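Scyllo-inosose 3-dehydrogenase (Thermotoga maritima, PDB 3IP1) catalyses the NAD(+)-dependent oxidation of scyllo-inosose to 3-dehydro-scyllo-inosose, and so probably takes part in myo-inositol degradation. Local coordinates at residues Leu243-Pro246 with Arg250-Leu253; Val217-Gly222 with Leu227-Ile232; Ala273-Thr278 with Ile304-Gly309. All coordinates share one frame; numbering follows the deposited sequence.

Interaction 1. Residues Leu243-Pro246 with Arg250-Leu253; sequences LSEP and RRNL
Arg-251 reaches from helix 248-257 across the backbone of Glu-245 and Pro-246, and its chain can be followed atom by atom. CB leads off the helix, and CG packs alongside Glu-245 CB. CG and CD both run close past Glu-245 O; Arg-251 CD lies 3.1 Å from Glu-245 O. The chain then bends at chi3 (-50°), which folds the guanidinium back toward the two carbonyls. NE and CZ pass the same oxygen at longer range. At the tip, NH2 serves both carbonyl groups. Arg-251 NH2 donates to Glu-245 O at 2.7 Å, nearly straight at 165°. It arrives in the carbonyl plane on a lone pair, and the oxygen lies almost in the plane of the guanidinium. The second bond, from NH2 to Pro-246 O, is equally short but weak, because it is more bent. NH2 also has a long, weak ion pair with Asp-264. A leucine in place of Arg-251 would probably leave the carbonyls of Glu-245 and Pro-246 without this shared donor and let the turn shift.

Beside it, Glu-245 meets Arg-250 through carbon atoms. Glu-245 CG lies 3.7 Å from Arg-250 CB, and the carboxylate and guanidinium planes are 52° apart. The two charged ends look elsewhere: OE2 takes the N-H of Gly-222, OE1 that of Ser-247, and Arg-250 NH1 bonds to Lys-387 O and Ser-247 OG. By similarity, Glu-245 and Arg-250 belong to the NAD(+) site. An acidic residue just past the end of the second strand is characteristic of NAD-binding Rossmann folds, where it usually holds the adenosine ribose.

Interaction 2. Residues Val217-Gly222 with Leu227-Ile232; sequences VVILGG and LAAVAI
Ile-232 N donates to Ala-228 O at 2.8 Å, closing the helical turn that presents Ala-229 and Val-230 to Ile-219 of the strand. Ile-219 is the main apolar link. Its CG1 stands anti to the carbonyl carbon (chi1 -63°), and CD1 at its end reaches the helix. There the one methyl group meets two residues. Ile-219 CD1 lies 3.6 Å from Val-230 CG2 and 3.9 Å from Ala-229 CB. Ile-219 CD1 also comes up against the helix backbone, 3.5 Å from Val-230 N. The small side chain of Ala-229 probably lets CD1 come this near the helix. Val-230 offers CG2 and also packs on Val-241 and Leu-243 of the next strand, so the helix lies over both strands.

This is the first strand-turn-helix of the Rossmann fold, and Gly-221, Gly-223 and Gly-226 fit its GxGxxG pattern. In such folds the glycine-rich turn passes close to the dinucleotide; Ile-225 in this turn is an NAD(+)-binding residue by similarity. At Gly-221, phi is 109°, and a side chain would be pressed against the carbonyl oxygen of Leu-220.

At the turn end the packing is of another kind. Leu-227 starts away from the strand segment, but its branch comes back over Gly-222. Leu-227 CG and CD1 sit 3.3 and 3.5 Å from Gly-222 O. This is van der Waals contact with a backbone carbonyl. Nearby, helix 194-207 packs against Ala-228 and Ile-232.

Interaction 3. Residues Ala273-Thr278 with Ile304-Gly309; sequences AVLDYT and IWRARG
Leu-275, Arg-306 and Ala-307 make this contact, and Leu-275 gives most of it. Its side chain points from helix 270-277 toward the end of helix 293-306, and its two methyl groups divide the work. CD1 lies over one face of the Arg-306 guanidinium, 3.5 Å above the plane and over its centre. The nearest atoms there are Arg-306 NE and CZ, each 3.6 Å from Leu-275 CD1. Leu-275 CD1 also lies 3.9 Å from Arg-306 CB. The arginine chain bends at chi3 (56°), which brings its flat end back over the leucine. The two side chains cross at about a right angle. Salt bridges from Arg-306 NH1 to Glu-272 and Glu-302 probably help hold the guanidinium in this place, with its charge answered by both helices.

The two helices belong to the Rossmann domain. The first follows strand 261-263, in the crossover that leads to strand 285-288; the second follows that strand.

Leu-275 CD2 serves the other partner. Leu-275 CD2 is 4.0 Å from Ala-307 N and 4.3 Å from Ala-307 CB, where the chain leaves the helix. Close by, Val-274 O accepts from both Thr-278 N and Thr-278 OG1, from opposite faces of its plane. Thr-278 OG1 also bonds to Gly-282 N, which ties the helix end to the next loop.

Interactions 1 and 2 hold successive beta-alpha units of one parallel sheet, on the neighbouring strands 216-220 and 240-244. They meet directly: Ser-244 N lies 2.8 Å from Ile-219 O, a probable hydrogen bond between the strands. Interaction 2 is buried and apolar; interaction 1 is at the surface and mostly polar. Interaction 3 joins helix 270-277 to the end of helix 293-306 and the first residue after it. It touches interaction 2 where Val-218 CG2 and Val-274 CG1 pack at 3.9 Å, but it does not touch interaction 1. Its leucine is buried while its arginine is exposed, giving a mixed chemistry. The first two lie by the predicted NAD(+) site; the third is away from the annotated sites.

Interaction 1. Residues Leu243-Pro246 with Arg250-Leu253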
loop_
_atom_site.group_PDB
_atom_site.type_symbol
_atom_site.label_atom_id
_atom_site.label_comp_id
_atom_site.label_asym_id
_atom_site.label_seq_id
_atom_site.Cartn_x
_atom_site.Cartn_y
_atom_site.Cartn_z
ATOM N N LEU A 243 -12.891 5.893 23.356
ATOM C CA LEU A 243 -12.592 4.654 24.072
ATOM C C LEU A 243 -13.797 4.134 24.867
ATOM O O LEU A 243 -14.464 4.892 25.578
ATOM C CB LEU A 243 -11.340 4.801 24.953
ATOM C CG LEU A 243 -10.972 3.512 25.710
ATOM C CD1 LEU A 243 -9.521 3.067 25.488
ATOM C CD2 LEU A 243 -11.269 3.694 27.182
ATOM N N SER A 244 -14.080 2.841 24.715
ATOM C CA SER A 244 -15.155 2.191 25.454
ATOM C C SER A 244 -14.556 1.248 26.502
ATOM O O SER A 244 -13.816 0.323 26.152
ATOM C CB SER A 244 -16.078 1.428 24.507
ATOM O OG SER A 244 -17.150 0.833 25.232
ATOM N N GLU A 245 -14.859 1.512 27.776
ATOM C CA GLU A 245 -14.288 0.776 28.917
ATOM C C GLU A 245 -15.166 0.965 30.166
ATOM O O GLU A 245 -15.472 2.108 30.531
ATOM C CB GLU A 245 -12.854 1.265 29.201
ATOM C CG GLU A 245 -12.198 0.702 30.450
ATOM C CD GLU A 245 -12.223 -0.831 30.504
ATOM O OE1 GLU A 245 -12.680 -1.377 31.530
ATOM O OE2 GLU A 245 -11.811 -1.489 29.524
ATOM N N PRO A 246 -15.591 -0.151 30.806
ATOM C CA PRO A 246 -16.438 -0.078 32.015
ATOM C C PRO A 246 -15.717 0.431 33.259
ATOM O O PRO A 246 -16.353 1.037 34.112
ATOM C CB PRO A 246 -16.884 -1.527 32.231
ATOM C CG PRO A 246 -16.615 -2.231 30.952
ATOM C CD PRO A 246 -15.479 -1.530 30.297
ATOM N N ARG A 250 -9.661 3.498 34.250
ATOM C CA ARG A 250 -9.149 3.383 32.889
ATOM C C ARG A 250 -9.714 4.459 31.937
ATOM O O ARG A 250 -8.973 5.016 31.126
ATOM C CB ARG A 250 -9.363 1.968 32.376
ATOM C CG ARG A 250 -8.531 0.959 33.167
ATOM C CD ARG A 250 -8.825 -0.492 32.839
ATOM N NE ARG A 250 -7.925 -1.376 33.586
ATOM C CZ ARG A 250 -8.074 -1.679 34.879
ATOM N NH1 ARG A 250 -9.089 -1.175 35.569
ATOM N NH2 ARG A 250 -7.219 -2.484 35.485
ATOM N N ARG A 251 -10.998 4.792 32.074
ATOM C CA ARG A 251 -11.582 5.890 31.301
ATOM C C ARG A 251 -10.935 7.251 31.596
ATOM O O ARG A 251 -10.683 8.042 30.675
ATOM C CB ARG A 251 -13.092 5.973 31.506
ATOM C CG ARG A 251 -13.872 4.860 30.835
ATOM C CD ARG A 251 -15.356 5.150 30.842
ATOM N NE ARG A 251 -15.833 5.516 32.172
ATOM C CZ ARG A 251 -16.313 4.653 33.054
ATOM N NH1 ARG A 251 -16.722 5.075 34.230
ATOM N NH2 ARG A 251 -16.392 3.368 32.758
ATOM N N ASN A 252 -10.662 7.523 32.871
ATOM C CA ASN A 252 -9.940 8.744 33.247
ATOM C C ASN A 252 -8.500 8.775 32.715
ATOM O O ASN A 252 -8.024 9.806 32.263
ATOM C CB ASN A 252 -9.967 8.934 34.765
ATOM C CG ASN A 252 -11.363 9.245 35.283
ATOM O OD1 ASN A 252 -12.262 9.608 34.511
ATOM N ND2 ASN A 252 -11.556 9.092 36.588
ATOM N N LEU A 253 -7.822 7.630 32.768
ATOM C CA LEU A 253 -6.513 7.496 32.125
ATOM C C LEU A 253 -6.566 7.762 30.623
ATOM O O LEU A 253 -5.693 8.442 30.102
ATOM C CB LEU A 253 -5.885 6.125 32.390
ATOM C CG LEU A 253 -5.259 5.964 33.772
ATOM C CD1 LEU A 253 -4.603 4.583 33.885
ATOM C CD2 LEU A 253 -4.248 7.081 34.097
#

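Interaction 2. Residues Val217-Gly222 with Leu227-Ile232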
loop_
_atom_site.group_PDB
_atom_site.type_symbol
_atom_site.label_atom_id
_atom_site.label_comp_id
_atom_site.label_asym_id
_atom_site.label_seq_id
_atom_site.Cartn_x
_atom_site.Cartn_y
_atom_site.Cartn_z
ATOM N N VAL A 217 -11.235 7.305 15.314
ATOM C CA VAL A 217 -10.902 5.958 15.754
ATOM C C VAL A 217 -11.727 5.585 16.985
ATOM O O VAL A 217 -12.064 6.447 17.782
ATOM C CB VAL A 217 -9.372 5.775 16.049
ATOM C CG1 VAL A 217 -8.522 6.127 14.803
ATOM C CG2 VAL A 217 -8.947 6.598 17.237
ATOM N N VAL A 218 -12.028 4.290 17.120
ATOM C CA VAL A 218 -12.758 3.746 18.262
ATOM C C VAL A 218 -11.954 2.604 18.878
ATOM O O VAL A 218 -11.608 1.632 18.204
ATOM C CB VAL A 218 -14.170 3.239 17.847
ATOM C CG1 VAL A 218 -14.848 2.484 18.988
ATOM C CG2 VAL A 218 -15.053 4.417 17.361
ATOM N N ILE A 219 -11.664 2.720 20.165
ATOM C CA ILE A 219 -10.930 1.674 20.892
ATOM C C ILE A 219 -11.836 1.017 21.939
ATOM O O ILE A 219 -12.390 1.689 22.816
ATOM C CB ILE A 219 -9.644 2.233 21.566
ATOM C CG1 ILE A 219 -8.674 2.753 20.498
ATOM C CG2 ILE A 219 -8.969 1.170 22.403
ATOM C CD1 ILE A 219 -7.907 3.926 20.913
ATOM N N LEU A 220 -11.968 -0.296 21.840
ATOM C CA LEU A 220 -12.764 -1.066 22.779
ATOM C C LEU A 220 -11.815 -1.752 23.754
ATOM O O LEU A 220 -11.065 -2.654 23.368
ATOM C CB LEU A 220 -13.634 -2.083 22.022
ATOM C CG LEU A 220 -14.680 -1.482 21.061
ATOM C CD1 LEU A 220 -14.153 -1.295 19.610
ATOM C CD2 LEU A 220 -15.945 -2.333 21.051
ATOM N N GLY A 221 -11.842 -1.314 25.013
ATOM C CA GLY A 221 -11.004 -1.904 26.062
ATOM C C GLY A 221 -9.915 -0.941 26.461
ATOM O O GLY A 221 -9.127 -0.512 25.603
ATOM N N GLY A 222 -9.872 -0.595 27.751
ATOM C CA GLY A 222 -8.905 0.368 28.291
ATOM C C GLY A 222 -7.813 -0.197 29.206
ATOM O O GLY A 222 -7.355 0.485 30.137
ATOM N N LEU A 227 -5.010 1.641 26.106
ATOM C CA LEU A 227 -4.519 2.951 26.519
ATOM C C LEU A 227 -3.357 3.480 25.654
ATOM O O LEU A 227 -3.296 4.667 25.371
ATOM C CB LEU A 227 -4.131 2.928 28.000
ATOM C CG LEU A 227 -5.316 2.845 28.975
ATOM C CD1 LEU A 227 -4.853 2.848 30.449
ATOM C CD2 LEU A 227 -6.322 3.972 28.720
ATOM N N ALA A 228 -2.440 2.599 25.256
ATOM C CA ALA A 228 -1.357 2.962 24.348
ATOM C C ALA A 228 -1.929 3.357 23.003
ATOM O O ALA A 228 -1.523 4.381 22.429
ATOM C CB ALA A 228 -0.372 1.806 24.190
ATOM N N ALA A 229 -2.907 2.586 22.518
ATOM C CA ALA A 229 -3.560 2.921 21.252
ATOM C C ALA A 229 -4.200 4.320 21.267
ATOM O O ALA A 229 -4.137 5.029 20.266
ATOM C CB ALA A 229 -4.568 1.852 20.842
ATOM N N VAL A 230 -4.786 4.727 22.398
ATOM C CA VAL A 230 -5.378 6.067 22.511
ATOM C C VAL A 230 -4.320 7.113 22.257
ATOM O O VAL A 230 -4.509 8.011 21.417
ATOM C CB VAL A 230 -6.024 6.325 23.901
ATOM C CG1 VAL A 230 -6.361 7.811 24.080
ATOM C CG2 VAL A 230 -7.283 5.501 24.042
ATOM N N ALA A 231 -3.218 6.981 22.988
ATOM C CA ALA A 231 -2.068 7.866 22.869
ATOM C C ALA A 231 -1.511 7.874 21.447
ATOM O O ALA A 231 -1.291 8.944 20.870
ATOM C CB ALA A 231 -0.980 7.452 23.876
ATOM N N ILE A 232 -1.279 6.685 20.888
ATOM C CA ILE A 232 -0.651 6.584 19.570
ATOM C C ILE A 232 -1.510 7.242 18.492
ATOM O O ILE A 232 -1.005 8.000 17.650
ATOM C CB ILE A 232 -0.372 5.117 19.169
ATOM C CG1 ILE A 232 0.785 4.535 20.015
ATOM C CG2 ILE A 232 -0.033 5.041 17.690
ATOM C CD1 ILE A 232 0.719 2.963 20.143
#

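Interaction 3. Residues Ala273-Thr278 with Ile304-Gly309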
loop_
_atom_site.group_PDB
_atom_site.type_symbol
_atom_site.label_atom_id
_atom_site.label_comp_id
_atom_site.label_asym_id
_atom_site.label_seq_id
_atom_site.Cartn_x
_atom_site.Cartn_y
_atom_site.Cartn_z
ATOM N N ALA A 273 -23.783 6.363 20.974
ATOM C CA ALA A 273 -22.784 7.293 21.478
ATOM C C ALA A 273 -21.677 7.479 20.446
ATOM O O ALA A 273 -21.293 8.613 20.155
ATOM C CB ALA A 273 -22.198 6.814 22.823
ATOM N N VAL A 274 -21.189 6.369 19.887
ATOM C CA VAL A 274 -20.178 6.443 18.822
ATOM C C VAL A 274 -20.714 7.221 17.609
ATOM O O VAL A 274 -20.033 8.108 17.097
ATOM C CB VAL A 274 -19.671 5.036 18.390
ATOM C CG1 VAL A 274 -18.905 5.107 17.038
ATOM C CG2 VAL A 274 -18.785 4.420 19.478
ATOM N N LEU A 275 -21.938 6.894 17.174
ATOM C CA LEU A 275 -22.554 7.591 16.048
ATOM C C LEU A 275 -22.792 9.072 16.309
ATOM O O LEU A 275 -22.652 9.900 15.398
ATOM C CB LEU A 275 -23.831 6.895 15.565
ATOM C CG LEU A 275 -23.560 5.558 14.861
ATOM C CD1 LEU A 275 -24.841 4.750 14.670
ATOM C CD2 LEU A 275 -22.817 5.738 13.526
ATOM N N ASP A 276 -23.127 9.407 17.553
ATOM C CA ASP A 276 -23.378 10.791 17.917
ATOM C C ASP A 276 -22.062 11.565 17.881
ATOM O O ASP A 276 -21.942 12.574 17.190
ATOM C CB ASP A 276 -24.024 10.868 19.302
ATOM C CG ASP A 276 -23.938 12.256 19.915
ATOM O OD1 ASP A 276 -24.074 13.251 19.171
ATOM O OD2 ASP A 276 -23.744 12.367 21.150
ATOM N N TYR A 277 -21.068 11.060 18.605
ATOM C CA TYR A 277 -19.765 11.703 18.693
ATOM C C TYR A 277 -19.072 11.892 17.345
ATOM O O TYR A 277 -18.364 12.876 17.152
ATOM C CB TYR A 277 -18.861 10.896 19.628
ATOM C CG TYR A 277 -19.297 10.925 21.076
ATOM C CD1 TYR A 277 -19.790 12.099 21.657
ATOM C CD2 TYR A 277 -19.179 9.787 21.877
ATOM C CE1 TYR A 277 -20.182 12.130 23.000
ATOM C CE2 TYR A 277 -19.562 9.803 23.212
ATOM C CZ TYR A 277 -20.057 10.970 23.765
ATOM O OH TYR A 277 -20.436 10.972 25.080
ATOM N N THR A 278 -19.267 10.950 16.422
ATOM C CA THR A 278 -18.644 11.056 15.106
ATOM C C THR A 278 -19.557 11.716 14.058
ATOM O O THR A 278 -19.276 11.648 12.860
ATOM C CB THR A 278 -18.147 9.677 14.561
ATOM O OG1 THR A 278 -19.269 8.821 14.328
ATOM C CG2 THR A 278 -17.153 9.001 15.505
ATOM N N ILE A 304 -20.445 0.174 12.030
ATOM C CA ILE A 304 -19.882 0.127 10.691
ATOM C C ILE A 304 -21.029 0.244 9.679
ATOM O O ILE A 304 -20.965 1.048 8.749
ATOM C CB ILE A 304 -19.034 -1.155 10.447
ATOM C CG1 ILE A 304 -17.717 -1.102 11.255
ATOM C CG2 ILE A 304 -18.717 -1.296 8.971
ATOM C CD1 ILE A 304 -16.877 -2.449 11.232
ATOM N N TRP A 305 -22.082 -0.540 9.903
ATOM C CA TRP A 305 -23.247 -0.575 9.031
ATOM C C TRP A 305 -23.912 0.795 8.913
ATOM O O TRP A 305 -24.114 1.288 7.815
ATOM C CB TRP A 305 -24.264 -1.596 9.536
ATOM C CG TRP A 305 -25.447 -1.749 8.623
ATOM C CD1 TRP A 305 -26.697 -1.213 8.795
ATOM C CD2 TRP A 305 -25.488 -2.478 7.387
ATOM N NE1 TRP A 305 -27.517 -1.575 7.746
ATOM C CE2 TRP A 305 -26.805 -2.354 6.871
ATOM C CE3 TRP A 305 -24.545 -3.231 6.673
ATOM C CZ2 TRP A 305 -27.202 -2.958 5.672
ATOM C CZ3 TRP A 305 -24.936 -3.834 5.487
ATOM C CH2 TRP A 305 -26.256 -3.686 4.991
ATOM N N ARG A 306 -24.215 1.412 10.047
ATOM C CA ARG A 306 -24.980 2.658 10.067
ATOM C C ARG A 306 -24.170 3.921 9.739
ATOM O O ARG A 306 -24.747 4.927 9.312
ATOM C CB ARG A 306 -25.676 2.816 11.426
ATOM C CG ARG A 306 -26.826 1.809 11.645
ATOM C CD ARG A 306 -27.405 1.905 13.049
ATOM N NE ARG A 306 -27.845 3.275 13.334
ATOM C CZ ARG A 306 -28.272 3.699 14.522
ATOM N NH1 ARG A 306 -28.324 2.865 15.546
ATOM N NH2 ARG A 306 -28.638 4.964 14.684
ATOM N N ALA A 307 -22.849 3.870 9.966
ATOM C CA ALA A 307 -21.932 4.974 9.633
ATOM C C ALA A 307 -21.906 5.320 8.148
ATOM O O ALA A 307 -22.087 4.465 7.283
ATOM C CB ALA A 307 -20.510 4.653 10.105
ATOM N N ARG A 308 -21.636 6.583 7.859
ATOM C CA ARG A 308 -21.518 7.022 6.481
ATOM C C ARG A 308 -20.110 6.826 5.919
ATOM O O ARG A 308 -19.929 6.704 4.698
ATOM C CB ARG A 308 -21.947 8.472 6.385
ATOM C CG ARG A 308 -23.359 8.665 6.916
ATOM C CD ARG A 308 -23.915 10.001 6.533
ATOM N NE ARG A 308 -23.938 10.171 5.084
ATOM C CZ ARG A 308 -24.352 11.278 4.481
ATOM N NH1 ARG A 308 -24.784 12.303 5.204
ATOM N NH2 ARG A 308 -24.331 11.361 3.163
ATOM N N GLY A 309 -19.119 6.795 6.807
ATOM C CA GLY A 309 -17.732 6.506 6.421
ATOM C C GLY A 309 -17.641 5.094 5.863
ATOM O O GLY A 309 -18.478 4.245 6.144
#